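Local coordinates for protein transcriptional regulator (Corynebacterium diphtheriae, PDB 3LMM) that is of uncharacterised function but probably acts as a DNA-binding transcriptional regulator, with a Schlafen AlbA_2 domain and helix-turn-helix-type C-terminal regions, at residues A137-W150 / R161-D175. Numbering follows the deposited sequence.
Sequences AAEPIEDTSDRLRW and RAEWWEYQRAQSGFD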
loop_
_atom_site.group_PDB
_atom_site.type_symbol
_atom_site.label_atom_id
_atom_site.label_comp_id
_atom_site.label_asym_id
_atom_site.label_seq_id
_atom_site.Cartn_x
_atom_site.Cartn_y
_atom_site.Cartn_z
ATOM N N ALA A 137 -4.825 -2.948 14.476
ATOM C CA ALA A 137 -4.514 -2.030 13.388
ATOM C C ALA A 137 -5.074 -0.653 13.663
ATOM O O ALA A 137 -6.126 -0.524 14.273
ATOM C CB ALA A 137 -5.088 -2.561 12.086
ATOM N N ALA A 138 -4.382 0.384 13.209
ATOM C CA ALA A 138 -4.883 1.731 13.445
ATOM C C ALA A 138 -5.998 2.064 12.451
ATOM O O ALA A 138 -6.663 3.096 12.569
ATOM C CB ALA A 138 -3.745 2.743 13.350
ATOM N N GLU A 139 -6.196 1.176 11.476
ATOM C CA GLU A 139 -7.240 1.332 10.449
ATOM C C GLU A 139 -7.567 -0.050 9.910
ATOM O O GLU A 139 -6.746 -0.960 10.002
ATOM C CB GLU A 139 -6.753 2.218 9.306
ATOM C CG GLU A 139 -5.496 1.729 8.650
ATOM C CD GLU A 139 -4.962 2.693 7.617
ATOM O OE1 GLU A 139 -5.567 2.799 6.531
ATOM O OE2 GLU A 139 -3.936 3.350 7.898
ATOM N N PRO A 140 -8.767 -0.230 9.346
ATOM C CA PRO A 140 -9.133 -1.544 8.814
ATOM C C PRO A 140 -8.119 -2.149 7.853
ATOM O O PRO A 140 -7.566 -1.470 6.988
ATOM C CB PRO A 140 -10.497 -1.300 8.165
ATOM C CG PRO A 140 -10.508 0.172 7.898
ATOM C CD PRO A 140 -9.835 0.750 9.117
ATOM N N ILE A 141 -7.878 -3.442 8.029
ATOM C CA ILE A 141 -6.934 -4.179 7.196
ATOM C C ILE A 141 -7.727 -5.152 6.335
ATOM O O ILE A 141 -8.264 -6.135 6.848
ATOM C CB ILE A 141 -5.931 -4.989 8.066
ATOM C CG1 ILE A 141 -5.252 -4.072 9.100
ATOM C CG2 ILE A 141 -4.899 -5.638 7.179
ATOM C CD1 ILE A 141 -4.677 -2.769 8.510
ATOM N N GLU A 142 -7.815 -4.875 5.037
ATOM C CA GLU A 142 -8.544 -5.750 4.123
ATOM C C GLU A 142 -7.696 -6.968 3.786
ATOM O O GLU A 142 -6.482 -6.852 3.639
ATOM C CB GLU A 142 -8.912 -4.985 2.855
ATOM C CG GLU A 142 -10.164 -4.146 3.031
ATOM C CD GLU A 142 -10.176 -2.888 2.176
ATOM O OE1 GLU A 142 -11.241 -2.223 2.124
ATOM O OE2 GLU A 142 -9.126 -2.564 1.570
ATOM N N ASP A 143 -8.323 -8.136 3.670
ATOM C CA ASP A 143 -7.562 -9.343 3.379
ATOM C C ASP A 143 -7.305 -9.561 1.891
ATOM O O ASP A 143 -7.628 -8.717 1.063
ATOM C CB ASP A 143 -8.249 -10.573 3.973
ATOM C CG ASP A 143 -9.619 -10.820 3.388
ATOM O OD1 ASP A 143 -9.905 -10.322 2.282
ATOM O OD2 ASP A 143 -10.416 -11.532 4.034
ATOM N N THR A 144 -6.724 -10.708 1.557
ATOM C CA THR A 144 -6.392 -11.028 0.174
ATOM C C THR A 144 -7.555 -10.951 -0.799
ATOM O O THR A 144 -7.349 -10.767 -1.996
ATOM C CB THR A 144 -5.788 -12.419 0.074
ATOM O OG1 THR A 144 -6.756 -13.381 0.502
ATOM C CG2 THR A 144 -4.545 -12.519 0.948
ATOM N N SER A 145 -8.770 -11.105 -0.282
ATOM C CA SER A 145 -9.977 -11.058 -1.099
ATOM C C SER A 145 -10.711 -9.721 -0.922
ATOM O O SER A 145 -11.898 -9.604 -1.239
ATOM C CB SER A 145 -10.914 -12.202 -0.703
ATOM O OG SER A 145 -10.276 -13.470 -0.814
ATOM N N ASP A 146 -9.994 -8.719 -0.413
ATOM C CA ASP A 146 -10.548 -7.383 -0.169
ATOM C C ASP A 146 -11.722 -7.390 0.794
ATOM O O ASP A 146 -12.701 -6.665 0.598
ATOM C CB ASP A 146 -10.976 -6.722 -1.477
ATOM C CG ASP A 146 -9.881 -5.882 -2.076
ATOM O OD1 ASP A 146 -10.124 -5.239 -3.119
ATOM O OD2 ASP A 146 -8.770 -5.860 -1.501
ATOM N N ARG A 147 -11.621 -8.212 1.834
ATOM C CA ARG A 147 -12.674 -8.294 2.837
ATOM C C ARG A 147 -12.163 -7.690 4.136
ATOM O O ARG A 147 -10.956 -7.637 4.394
ATOM C CB ARG A 147 -13.098 -9.747 3.067
ATOM C CG ARG A 147 -13.402 -10.518 1.797
ATOM C CD ARG A 147 -13.709 -11.993 2.066
ATOM N NE ARG A 147 -12.670 -12.637 2.882
ATOM C CZ ARG A 147 -12.629 -13.939 3.170
ATOM N NH1 ARG A 147 -13.565 -14.756 2.710
ATOM N NH2 ARG A 147 -11.659 -14.424 3.927
ATOM N N LEU A 148 -13.105 -7.237 4.945
ATOM C CA LEU A 148 -12.804 -6.622 6.217
ATOM C C LEU A 148 -13.611 -7.327 7.306
ATOM O O LEU A 148 -14.777 -7.012 7.524
ATOM C CB LEU A 148 -13.181 -5.145 6.149
ATOM C CG LEU A 148 -13.198 -4.404 7.481
ATOM C CD1 LEU A 148 -11.857 -4.595 8.158
ATOM C CD2 LEU A 148 -13.486 -2.928 7.255
ATOM N N ARG A 149 -12.994 -8.293 7.975
ATOM C CA ARG A 149 -13.667 -9.027 9.029
ATOM C C ARG A 149 -12.789 -9.107 10.277
ATOM O O ARG A 149 -11.578 -8.913 10.211
ATOM C CB ARG A 149 -14.059 -10.429 8.526
ATOM C CG ARG A 149 -13.131 -11.015 7.467
ATOM C CD ARG A 149 -13.908 -11.844 6.437
ATOM N NE ARG A 149 -14.301 -13.160 6.929
ATOM C CZ ARG A 149 -15.315 -13.875 6.443
ATOM N NH1 ARG A 149 -15.597 -15.070 6.954
ATOM N NH2 ARG A 149 -16.066 -13.394 5.461
ATOM N N TRP A 150 -13.409 -9.372 11.419
ATOM C CA TRP A 150 -12.672 -9.463 12.671
ATOM C C TRP A 150 -13.067 -10.680 13.499
ATOM O O TRP A 150 -14.169 -11.188 13.361
ATOM C CB TRP A 150 -12.897 -8.197 13.485
ATOM C CG TRP A 150 -14.334 -7.891 13.782
ATOM C CD1 TRP A 150 -15.439 -8.639 13.460
ATOM C CD2 TRP A 150 -14.819 -6.735 14.464
ATOM N NE1 TRP A 150 -16.587 -8.008 13.905
ATOM C CE2 TRP A 150 -16.231 -6.841 14.525
ATOM C CE3 TRP A 150 -14.199 -5.618 15.029
ATOM C CZ2 TRP A 150 -17.027 -5.875 15.129
ATOM C CZ3 TRP A 150 -14.989 -4.653 15.630
ATOM C CH2 TRP A 150 -16.395 -4.789 15.675
ATOM N N ARG A 161 -17.303 -0.738 7.770
ATOM C CA ARG A 161 -16.457 0.325 8.293
ATOM C C ARG A 161 -17.169 1.114 9.385
ATOM O O ARG A 161 -16.564 1.499 10.390
ATOM C CB ARG A 161 -16.035 1.268 7.165
ATOM C CG ARG A 161 -14.876 0.760 6.335
ATOM C CD ARG A 161 -14.400 1.829 5.381
ATOM N NE ARG A 161 -13.062 1.545 4.902
ATOM C CZ ARG A 161 -12.746 0.484 4.175
ATOM N NH1 ARG A 161 -11.496 0.294 3.786
ATOM N NH2 ARG A 161 -13.679 -0.387 3.833
ATOM N N ALA A 162 -18.461 1.345 9.169
ATOM C CA ALA A 162 -19.312 2.084 10.099
ATOM C C ALA A 162 -19.203 1.560 11.524
ATOM O O ALA A 162 -19.014 2.339 12.467
ATOM C CB ALA A 162 -20.759 2.006 9.639
ATOM N N GLU A 163 -19.334 0.240 11.674
ATOM C CA GLU A 163 -19.253 -0.395 12.986
ATOM C C GLU A 163 -17.790 -0.450 13.410
ATOM O O GLU A 163 -17.451 -0.065 14.524
ATOM C CB GLU A 163 -19.843 -1.819 12.954
ATOM C CG GLU A 163 -20.397 -2.325 14.310
ATOM C CD GLU A 163 -20.821 -3.812 14.283
ATOM O OE1 GLU A 163 -21.434 -4.269 13.283
ATOM O OE2 GLU A 163 -20.568 -4.530 15.281
ATOM N N TRP A 164 -16.915 -0.891 12.516
ATOM C CA TRP A 164 -15.513 -0.981 12.885
ATOM C C TRP A 164 -14.944 0.264 13.557
ATOM O O TRP A 164 -14.214 0.166 14.555
ATOM C CB TRP A 164 -14.633 -1.279 11.690
ATOM C CG TRP A 164 -13.258 -1.652 12.136
ATOM C CD1 TRP A 164 -12.841 -2.883 12.510
ATOM C CD2 TRP A 164 -12.124 -0.782 12.271
ATOM N NE1 TRP A 164 -11.517 -2.847 12.863
ATOM C CE2 TRP A 164 -11.050 -1.567 12.727
ATOM C CE3 TRP A 164 -11.911 0.582 12.046
ATOM C CZ2 TRP A 164 -9.780 -1.040 12.967
ATOM C CZ3 TRP A 164 -10.647 1.107 12.284
ATOM C CH2 TRP A 164 -9.598 0.294 12.739
ATOM N N TRP A 165 -15.249 1.433 13.008
ATOM C CA TRP A 165 -14.708 2.646 13.583
ATOM C C TRP A 165 -15.283 3.037 14.927
ATOM O O TRP A 165 -14.522 3.339 15.847
ATOM C CB TRP A 165 -14.817 3.804 12.598
ATOM C CG TRP A 165 -13.785 3.709 11.531
ATOM C CD1 TRP A 165 -13.975 3.301 10.244
ATOM C CD2 TRP A 165 -12.386 3.986 11.659
ATOM N NE1 TRP A 165 -12.783 3.309 9.560
ATOM C CE2 TRP A 165 -11.791 3.726 10.406
ATOM C CE3 TRP A 165 -11.577 4.429 12.710
ATOM C CZ2 TRP A 165 -10.420 3.892 10.176
ATOM C CZ3 TRP A 165 -10.213 4.597 12.486
ATOM C CH2 TRP A 165 -9.648 4.329 11.225
ATOM N N GLU A 166 -16.606 3.028 15.073
ATOM C CA GLU A 166 -17.163 3.412 16.366
ATOM C C GLU A 166 -16.506 2.582 17.457
ATOM O O GLU A 166 -16.330 3.057 18.579
ATOM C CB GLU A 166 -18.681 3.226 16.407
ATOM C CG GLU A 166 -19.173 1.802 16.344
ATOM C CD GLU A 166 -20.649 1.690 16.687
ATOM O OE1 GLU A 166 -21.383 0.949 15.982
ATOM O OE2 GLU A 166 -21.071 2.349 17.664
ATOM N N TYR A 167 -16.128 1.352 17.109
ATOM C CA TYR A 167 -15.478 0.457 18.050
ATOM C C TYR A 167 -14.026 0.831 18.219
ATOM O O TYR A 167 -13.498 0.768 19.323
ATOM C CB TYR A 167 -15.630 -1.006 17.602
ATOM C CG TYR A 167 -16.791 -1.699 18.292
ATOM C CD1 TYR A 167 -16.673 -2.142 19.610
ATOM C CD2 TYR A 167 -18.046 -1.800 17.672
ATOM C CE1 TYR A 167 -17.767 -2.661 20.306
ATOM C CE2 TYR A 167 -19.158 -2.318 18.362
ATOM C CZ TYR A 167 -19.005 -2.740 19.682
ATOM O OH TYR A 167 -20.091 -3.215 20.384
ATOM N N GLN A 168 -13.376 1.232 17.132
ATOM C CA GLN A 168 -11.972 1.635 17.223
ATOM C C GLN A 168 -11.887 2.890 18.106
ATOM O O GLN A 168 -11.121 2.924 19.077
ATOM C CB GLN A 168 -11.406 1.862 15.813
ATOM C CG GLN A 168 -10.813 3.219 15.514
ATOM C CD GLN A 168 -9.530 3.519 16.278
ATOM O OE1 GLN A 168 -8.625 2.678 16.363
ATOM N NE2 GLN A 168 -9.435 4.730 16.816
ATOM N N ARG A 169 -12.701 3.899 17.799
ATOM C CA ARG A 169 -12.742 5.128 18.591
ATOM C C ARG A 169 -12.912 4.795 20.061
ATOM O O ARG A 169 -12.234 5.351 20.918
ATOM C CB ARG A 169 -13.931 5.981 18.162
ATOM C CG ARG A 169 -13.832 6.458 16.752
ATOM C CD ARG A 169 -15.143 6.989 16.231
ATOM N NE ARG A 169 -14.969 7.431 14.856
ATOM C CZ ARG A 169 -15.811 7.149 13.871
ATOM N NH1 ARG A 169 -16.896 6.421 14.109
ATOM N NH2 ARG A 169 -15.563 7.594 12.647
ATOM N N ALA A 170 -13.843 3.886 20.334
ATOM C CA ALA A 170 -14.153 3.478 21.698
ATOM C C ALA A 170 -13.045 2.721 22.419
ATOM O O ALA A 170 -12.486 3.217 23.394
ATOM C CB ALA A 170 -15.410 2.659 21.712
ATOM N N GLN A 171 -12.716 1.529 21.956
ATOM C CA GLN A 171 -11.705 0.783 22.655
ATOM C C GLN A 171 -10.406 0.543 21.915
ATOM O O GLN A 171 -9.999 -0.598 21.737
ATOM C CB GLN A 171 -12.303 -0.540 23.113
ATOM C CG GLN A 171 -12.981 -1.306 22.023
ATOM C CD GLN A 171 -13.825 -2.441 22.553
ATOM O OE1 GLN A 171 -14.856 -2.222 23.193
ATOM N NE2 GLN A 171 -13.375 -3.673 22.314
ATOM N N SER A 172 -9.741 1.611 21.492
ATOM C CA SER A 172 -8.469 1.475 20.779
ATOM C C SER A 172 -7.627 2.744 20.853
ATOM O O SER A 172 -7.991 3.712 21.526
ATOM C CB SER A 172 -8.706 1.119 19.304
ATOM O OG SER A 172 -8.900 -0.277 19.117
ATOM N N GLY A 173 -6.493 2.725 20.156
ATOM C CA GLY A 173 -5.599 3.869 20.141
ATOM C C GLY A 173 -6.310 5.133 19.709
ATOM O O GLY A 173 -7.489 5.104 19.351
ATOM N N PHE A 174 -5.612 6.259 19.734
ATOM C CA PHE A 174 -6.266 7.490 19.339
ATOM C C PHE A 174 -5.946 7.894 17.906
ATOM O O PHE A 174 -4.790 8.136 17.558
ATOM C CB PHE A 174 -5.896 8.619 20.309
ATOM C CG PHE A 174 -6.501 9.945 19.951
ATOM C CD1 PHE A 174 -7.884 10.086 19.825
ATOM C CD2 PHE A 174 -5.687 11.036 19.671
ATOM C CE1 PHE A 174 -8.447 11.287 19.417
ATOM C CE2 PHE A 174 -6.234 12.239 19.262
ATOM C CZ PHE A 174 -7.617 12.368 19.131
ATOM N N ASP A 175 -6.976 7.929 17.064
ATOM C CA ASP A 175 -6.801 8.344 15.673
ATOM C C ASP A 175 -7.381 9.729 15.569
ATOM O O ASP A 175 -8.580 9.897 15.366
ATOM C CB ASP A 175 -7.530 7.419 14.700
ATOM C CG ASP A 175 -6.777 6.138 14.453
ATOM O OD1 ASP A 175 -5.528 6.153 14.581
ATOM O OD2 ASP A 175 -7.429 5.123 14.113
#
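At chi1 -168° W164 turns its CG away from the backbone N, which carries the indole across to P140, while the neighbouring W165, its CG anti to the carbonyl carbon (chi1 -76°), swings round to meet the same proline from another side. The two indoles also pack directly on each other, CZ3 of W164 sitting over the centre of one face of W165. The CD of P140 lies over one face of W164, 3.7 Å from the centroid of that six-membered ring, a CH-pi contact; the same CD is 3.4 Å from CZ2 of W165. E139 continues the packing, its CA against CH2 of both indoles, and the carbonyl oxygen of A137 comes up at the edge of the W164 ring, in its plane. Both indole nitrogens bond outside the pair: W164 NE1 to the backbone oxygen of N77, W165 NE1 to D361.

Further along the helix, Y167 and W164 meet W150. This tryptophan belongs to the short hairpin 149-151/156-158 that follows the four-stranded sheet of the AlbA_2 region and leads into helix 161-171, so the helix folds back over the loop that precedes the hairpin. W150 turns its edge to the face of Y167 in an offset edge-to-face pair, planes at 80°, and lies obliquely to W164, making a three-ring cluster.

At the start of the helix R161 reaches out with an extended chain to E142. R161 NH1 gives OE1 of E142 a nearly straight bond of 3.0 Å, in the guanidinium plane but from above the carboxylate plane; a weak second bond comes from NH2. Each partner has a further salt bridge, R161 NE with D361 and E142 OE2 with R364, so the pair is tied to helix 357-365. CG of R161 rests 4.0 Å from CD2 of L148.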